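Local coordinates for protein arginase, mitochondrial (Medicago truncatula, PDB 6VSS) that hydrolyses L-arginine to urea and L-ornithine with two manganese ions per subunit, and also forms putrescine from agmatine, at residues Val264-Asp269 and Gln299-Asp304; Arg215-Gly220 and Glu253-Gly258. All blocks are in the same frame, centred on the assembly; numbering follows the deposited sequence.

Contact 1: residues Val264-Asp269 and Gln299-Asp304. With MN (manganese (II) ion), chain J; MN (manganese (II) ion), chain I.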
loop_
_atom_site.group_PDB
_atom_site.type_symbol
_atom_site.label_atom_id
_atom_site.label_comp_id
_atom_site.label_asym_id
_atom_site.label_seq_id
_atom_site.Cartn_x
_atom_site.Cartn_y
_atom_site.Cartn_z
ATOM N N VAL B 264 20.462 16.434 -31.888
ATOM C CA VAL B 264 19.179 16.370 -31.141
ATOM C C VAL B 264 19.443 15.813 -29.739
ATOM O O VAL B 264 20.037 14.706 -29.620
ATOM C CB VAL B 264 18.114 15.542 -31.891
ATOM C CG1 VAL B 264 16.790 15.541 -31.128
ATOM C CG2 VAL B 264 17.890 16.078 -33.320
ATOM N N TYR B 265 18.952 16.518 -28.721
ATOM C CA TYR B 265 18.955 16.048 -27.304
ATOM C C TYR B 265 17.518 15.749 -26.859
ATOM O O TYR B 265 16.623 16.607 -27.152
ATOM C CB TYR B 265 19.590 17.114 -26.423
ATOM C CG TYR B 265 19.720 16.680 -24.995
ATOM C CD1 TYR B 265 18.704 16.891 -24.063
ATOM C CD2 TYR B 265 20.868 16.034 -24.584
ATOM C CE1 TYR B 265 18.860 16.494 -22.740
ATOM C CE2 TYR B 265 21.050 15.684 -23.263
ATOM C CZ TYR B 265 20.030 15.871 -22.352
ATOM O OH TYR B 265 20.250 15.456 -21.080
ATOM N N VAL B 266 17.296 14.601 -26.214
ATOM C CA VAL B 266 15.931 14.152 -25.806
ATOM C C VAL B 266 15.837 14.086 -24.285
ATOM O O VAL B 266 16.478 13.254 -23.690
ATOM C CB VAL B 266 15.521 12.815 -26.431
ATOM C CG1 VAL B 266 14.103 12.452 -25.992
ATOM C CG2 VAL B 266 15.595 12.853 -27.960
ATOM N N SER B 267 15.062 14.971 -23.677
ATOM C CA SER B 267 14.904 15.064 -22.210
ATOM C C SER B 267 13.519 14.518 -21.846
ATOM O O SER B 267 12.493 15.099 -22.290
ATOM C CB SER B 267 15.082 16.470 -21.785
ATOM O OG SER B 267 14.829 16.602 -20.387
ATOM N N ILE B 268 13.450 13.426 -21.128
ATOM C CA ILE B 268 12.139 12.844 -20.705
ATOM C C ILE B 268 11.933 13.077 -19.198
ATOM O O ILE B 268 12.632 12.401 -18.359
ATOM C CB ILE B 268 12.046 11.368 -21.098
ATOM C CG1 ILE B 268 12.605 11.154 -22.518
ATOM C CG2 ILE B 268 10.599 10.904 -20.903
ATOM C CD1 ILE B 268 12.413 9.793 -23.118
ATOM N N ASP B 269 11.002 13.977 -18.842
ATOM C CA ASP B 269 10.520 14.070 -17.441
ATOM C C ASP B 269 9.383 13.041 -17.252
ATOM O O ASP B 269 8.434 13.055 -18.009
ATOM C CB ASP B 269 10.208 15.522 -17.105
ATOM C CG ASP B 269 9.729 15.757 -15.677
ATOM O OD1 ASP B 269 9.218 14.769 -15.088
ATOM O OD2 ASP B 269 9.723 16.931 -15.249
ATOM N N GLN B 299 9.650 6.869 -31.601
ATOM C CA GLN B 299 9.803 5.871 -32.674
ATOM C C GLN B 299 9.796 6.610 -34.011
ATOM O O GLN B 299 10.576 6.252 -34.883
ATOM C CB GLN B 299 8.751 4.754 -32.525
ATOM C CG GLN B 299 9.066 3.846 -31.328
ATOM C CD GLN B 299 8.045 2.771 -31.003
ATOM O OE1 GLN B 299 6.929 2.767 -31.530
ATOM N NE2 GLN B 299 8.417 1.839 -30.128
ATOM N N ASN B 300 9.038 7.678 -34.139
ATOM C CA ASN B 300 8.885 8.408 -35.415
ATOM C C ASN B 300 9.961 9.493 -35.548
ATOM O O ASN B 300 10.163 9.947 -36.646
ATOM C CB ASN B 300 7.476 8.990 -35.529
ATOM C CG ASN B 300 6.459 7.975 -36.012
ATOM O OD1 ASN B 300 6.533 7.519 -37.153
ATOM N ND2 ASN B 300 5.505 7.623 -35.175
ATOM N N LEU B 301 10.678 9.856 -34.491
ATOM C CA LEU B 301 11.546 11.073 -34.507
ATOM C C LEU B 301 12.723 10.880 -35.463
ATOM O O LEU B 301 13.354 9.843 -35.386
ATOM C CB LEU B 301 12.091 11.368 -33.110
ATOM C CG LEU B 301 13.118 12.497 -33.056
ATOM C CD1 LEU B 301 12.430 13.827 -33.232
ATOM C CD2 LEU B 301 13.880 12.477 -31.736
ATOM N N GLN B 302 12.994 11.879 -36.306
ATOM C CA GLN B 302 14.185 11.943 -37.178
ATOM C C GLN B 302 15.155 12.976 -36.617
ATOM O O GLN B 302 14.738 14.032 -36.122
ATOM C CB GLN B 302 13.754 12.273 -38.621
ATOM C CG GLN B 302 12.853 11.177 -39.179
ATOM C CD GLN B 302 12.350 11.354 -40.586
ATOM O OE1 GLN B 302 11.891 12.419 -40.991
ATOM N NE2 GLN B 302 12.397 10.264 -41.323
ATOM N N GLY B 303 16.428 12.699 -36.769
ATOM C CA GLY B 303 17.514 13.562 -36.290
ATOM C C GLY B 303 18.597 12.709 -35.663
ATOM O O GLY B 303 18.352 11.555 -35.243
ATOM N N ASP B 304 19.797 13.248 -35.648
ATOM C CA ASP B 304 20.962 12.630 -35.002
ATOM C C ASP B 304 20.835 12.904 -33.503
ATOM O O ASP B 304 21.192 14.012 -33.071
ATOM C CB ASP B 304 22.208 13.233 -35.654
ATOM C CG ASP B 304 23.483 12.679 -35.099
ATOM O OD1 ASP B 304 23.398 11.578 -34.524
ATOM O OD2 ASP B 304 24.520 13.406 -35.180
HETATM MN MN MN J . 10.720 18.896 -15.663
HETATM MN MN MN I . 7.980 17.907 -14.537
HETATM O O HOH W 1 9.228 19.675 -14.468
#
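The beta-alpha-beta unit made of strand 264-269, helix 291-300 and strand 305-311 is closed here at the end opposite the dimanganese centre of the arginase fold. The chain leaves the helix at Leu301 and runs back to the start of strand 264-269, where the amide N of Val264 donates a hydrogen bond to the carbonyl O of Asp304 at 2.8 Å. The bond is bent, with an N-H...O angle of 146°, and the donor sits above the carbonyl plane. Beside it, CG2 of Val264 lies 3.9 Å from CA of Gly303; a side chain at Gly303 would run into this methyl. CG1 of Val264, anti to the backbone N, turns instead to the leucine. Leu301 and Val266 reach toward each other tip to tip, CD2 of Leu301 standing 4.2 Å from CG2 of Val266, and Leu335 of helix 323-339 also packs on Val266. The carboxylate of Asp304 takes no part in this pairing and forms salt bridges with Arg152 and Lys341. At the far end of the strand, OD2 of Asp269 bridges the two manganese ions, 2.1 Å from the MN of chain I and 2.2 Å from the MN of chain J, with His160, Asp184, His186, Asp188 and Asp271 completing the site. A water also joins the two metals. Sharing one carboxylate oxygen between two cations would probably favour the ionised form of Asp269.

Contact 2: residues Arg215-Gly220 and Glu253-Gly258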
loop_
_atom_site.group_PDB
_atom_site.type_symbol
_atom_site.label_atom_id
_atom_site.label_comp_id
_atom_site.label_asym_id
_atom_site.label_seq_id
_atom_site.Cartn_x
_atom_site.Cartn_y
_atom_site.Cartn_z
ATOM N N ARG B 215 15.827 24.918 -31.419
ATOM C CA ARG B 215 14.450 24.465 -31.189
ATOM C C ARG B 215 14.369 23.759 -29.837
ATOM O O ARG B 215 15.372 23.167 -29.362
ATOM C CB ARG B 215 14.027 23.579 -32.349
ATOM C CG ARG B 215 14.033 24.327 -33.679
ATOM C CD ARG B 215 13.465 23.484 -34.796
ATOM N NE ARG B 215 12.085 23.134 -34.538
ATOM C CZ ARG B 215 11.460 22.096 -35.075
ATOM N NH1 ARG B 215 12.077 21.278 -35.917
ATOM N NH2 ARG B 215 10.198 21.882 -34.778
ATOM N N LEU B 216 13.262 23.980 -29.163
ATOM C CA LEU B 216 12.894 23.268 -27.928
ATOM C C LEU B 216 11.450 22.854 -28.133
ATOM O O LEU B 216 10.577 23.715 -28.108
ATOM C CB LEU B 216 13.052 24.199 -26.736
ATOM C CG LEU B 216 12.408 23.743 -25.423
ATOM C CD1 LEU B 216 12.798 22.320 -25.062
ATOM C CD2 LEU B 216 12.806 24.723 -24.320
ATOM N N VAL B 217 11.216 21.597 -28.382
ATOM C CA VAL B 217 9.847 21.094 -28.664
ATOM C C VAL B 217 9.357 20.422 -27.399
ATOM O O VAL B 217 10.015 19.466 -27.011
ATOM C CB VAL B 217 9.881 20.128 -29.843
ATOM C CG1 VAL B 217 8.498 19.615 -30.177
ATOM C CG2 VAL B 217 10.546 20.784 -31.030
ATOM N N GLN B 218 8.325 20.977 -26.760
ATOM C CA GLN B 218 7.865 20.521 -25.431
ATOM C C GLN B 218 6.581 19.753 -25.652
ATOM O O GLN B 218 5.680 20.281 -26.326
ATOM C CB GLN B 218 7.639 21.695 -24.478
ATOM C CG GLN B 218 8.836 22.639 -24.406
ATOM C CD GLN B 218 8.788 23.541 -23.189
ATOM O OE1 GLN B 218 7.854 24.329 -22.998
ATOM N NE2 GLN B 218 9.773 23.398 -22.321
ATOM N N VAL B 219 6.434 18.617 -25.025
ATOM C CA VAL B 219 5.229 17.758 -25.200
ATOM C C VAL B 219 4.753 17.257 -23.835
ATOM O O VAL B 219 5.571 16.792 -23.066
ATOM C CB VAL B 219 5.566 16.610 -26.164
ATOM C CG1 VAL B 219 4.399 15.651 -26.365
ATOM C CG2 VAL B 219 6.048 17.146 -27.485
ATOM N N GLY B 220 3.440 17.286 -23.607
ATOM C CA GLY B 220 2.754 16.860 -22.371
ATOM C C GLY B 220 2.458 18.005 -21.408
ATOM O O GLY B 220 1.972 17.740 -20.307
ATOM N N GLU B 253 3.997 13.117 -34.304
ATOM C CA GLU B 253 4.367 11.808 -34.889
ATOM C C GLU B 253 5.232 11.937 -36.154
ATOM O O GLU B 253 5.423 10.965 -36.837
ATOM C CB GLU B 253 3.081 11.020 -35.160
ATOM C CG GLU B 253 2.353 10.729 -33.873
ATOM C CD GLU B 253 1.165 9.823 -34.096
ATOM O OE1 GLU B 253 0.760 9.695 -35.265
ATOM O OE2 GLU B 253 0.644 9.267 -33.109
ATOM N N ASN B 254 5.834 13.068 -36.437
ATOM C CA ASN B 254 6.685 13.185 -37.643
ATOM C C ASN B 254 7.672 14.306 -37.473
ATOM O O ASN B 254 7.906 15.016 -38.440
ATOM C CB ASN B 254 5.890 13.539 -38.897
ATOM C CG ASN B 254 4.851 12.494 -39.240
ATOM O OD1 ASN B 254 5.153 11.474 -39.856
ATOM N ND2 ASN B 254 3.626 12.744 -38.831
ATOM N N LEU B 255 8.226 14.441 -36.298
ATOM C CA LEU B 255 9.212 15.486 -36.006
ATOM C C LEU B 255 10.520 15.171 -36.706
ATOM O O LEU B 255 10.896 13.988 -36.784
ATOM C CB LEU B 255 9.434 15.533 -34.498
ATOM C CG LEU B 255 8.268 16.090 -33.696
ATOM C CD1 LEU B 255 8.533 15.852 -32.212
ATOM C CD2 LEU B 255 8.112 17.577 -34.012
ATOM N N LYS B 256 11.184 16.215 -37.181
ATOM C CA LYS B 256 12.512 16.102 -37.816
ATOM C C LYS B 256 13.384 17.195 -37.214
ATOM O O LYS B 256 13.166 18.377 -37.507
ATOM C CB LYS B 256 12.371 16.198 -39.337
ATOM C CG LYS B 256 11.239 15.322 -39.871
ATOM C CD LYS B 256 11.012 15.228 -41.413
ATOM C CE LYS B 256 9.725 14.480 -41.688
ATOM N NZ LYS B 256 9.644 14.006 -43.085
ATOM N N LEU B 257 14.278 16.811 -36.321
ATOM C CA LEU B 257 14.960 17.824 -35.488
ATOM C C LEU B 257 16.423 17.802 -35.863
ATOM O O LEU B 257 16.858 16.804 -36.407
ATOM C CB LEU B 257 14.758 17.552 -33.990
ATOM C CG LEU B 257 13.359 17.803 -33.401
ATOM C CD1 LEU B 257 13.377 17.670 -31.869
ATOM C CD2 LEU B 257 12.818 19.168 -33.735
ATOM N N GLY B 258 17.129 18.878 -35.558
ATOM C CA GLY B 258 18.594 18.899 -35.615
ATOM C C GLY B 258 19.112 19.293 -36.994
ATOM O O GLY B 258 20.330 19.448 -37.124
#
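Side chains carry most of this contact, in which the irregular chain between helix 245-252 and strand 264-269 lies over one side of strand 213-221 near its start. Arg215, Val217, Leu255 and Leu257 do the work. The Arg215 side chain leaves the strand with CG anti to the carbonyl carbon and bends at chi3 (62°), which brings the guanidinium over Leu257. There CD2 of Leu257 comes up under one face, off centre toward the rim, 3.1 Å from NH1 and 3.5 Å from CZ of Arg215, a tight approach for a methyl. At the edge of the same group, near its plane, the carbonyl O of Lys256 lies 3.5 Å from NH1 of Arg215. Its charge is met by Glu238 on the adjoining strand 238-241, whose OE1 forms a salt bridge with NH2 of Arg215. Deeper in, Val217 spreads its two methyls over both leucines: CG2 meets CD2 of Leu257 at 3.9 Å, the side chains crossing obliquely, and CG1 faces CD1 of Leu255 at 4.3 Å. Both leucines also rest on Leu181 of the neighbouring strand. An alanine here in place of Arg215, lacking the guanidinium over Leu257 and its bond to Glu238, would probably loosen the packing of the 253-258 connection on the start of the strand. Such covering of a parallel strand by the returning connection belongs to the three-layer alpha/beta/alpha fold of the arginase family.

From the N terminus, the first of the four segments reached is on strand 213-221; helix 226-234, strand 238-241 at one edge of the sheet within this chain, and helix 245-252 follow, and contact 2 closes this loop when 253-258 passes back over the strand. Only afterwards does strand 264-269 open contact 1, whose loop closes after helix 291-300, so the two loops follow in series and neither encloses the other. Their closing segments nonetheless run side by side: Gln302 O probably accepts a hydrogen bond from Leu257 N at 2.8 Å, and Gln302 N probably donates one to Leu255 O at 3.0 Å. Two connections are thus joined beside one parallel sheet, in which strand 178-183 lies between 264-269 and 213-221.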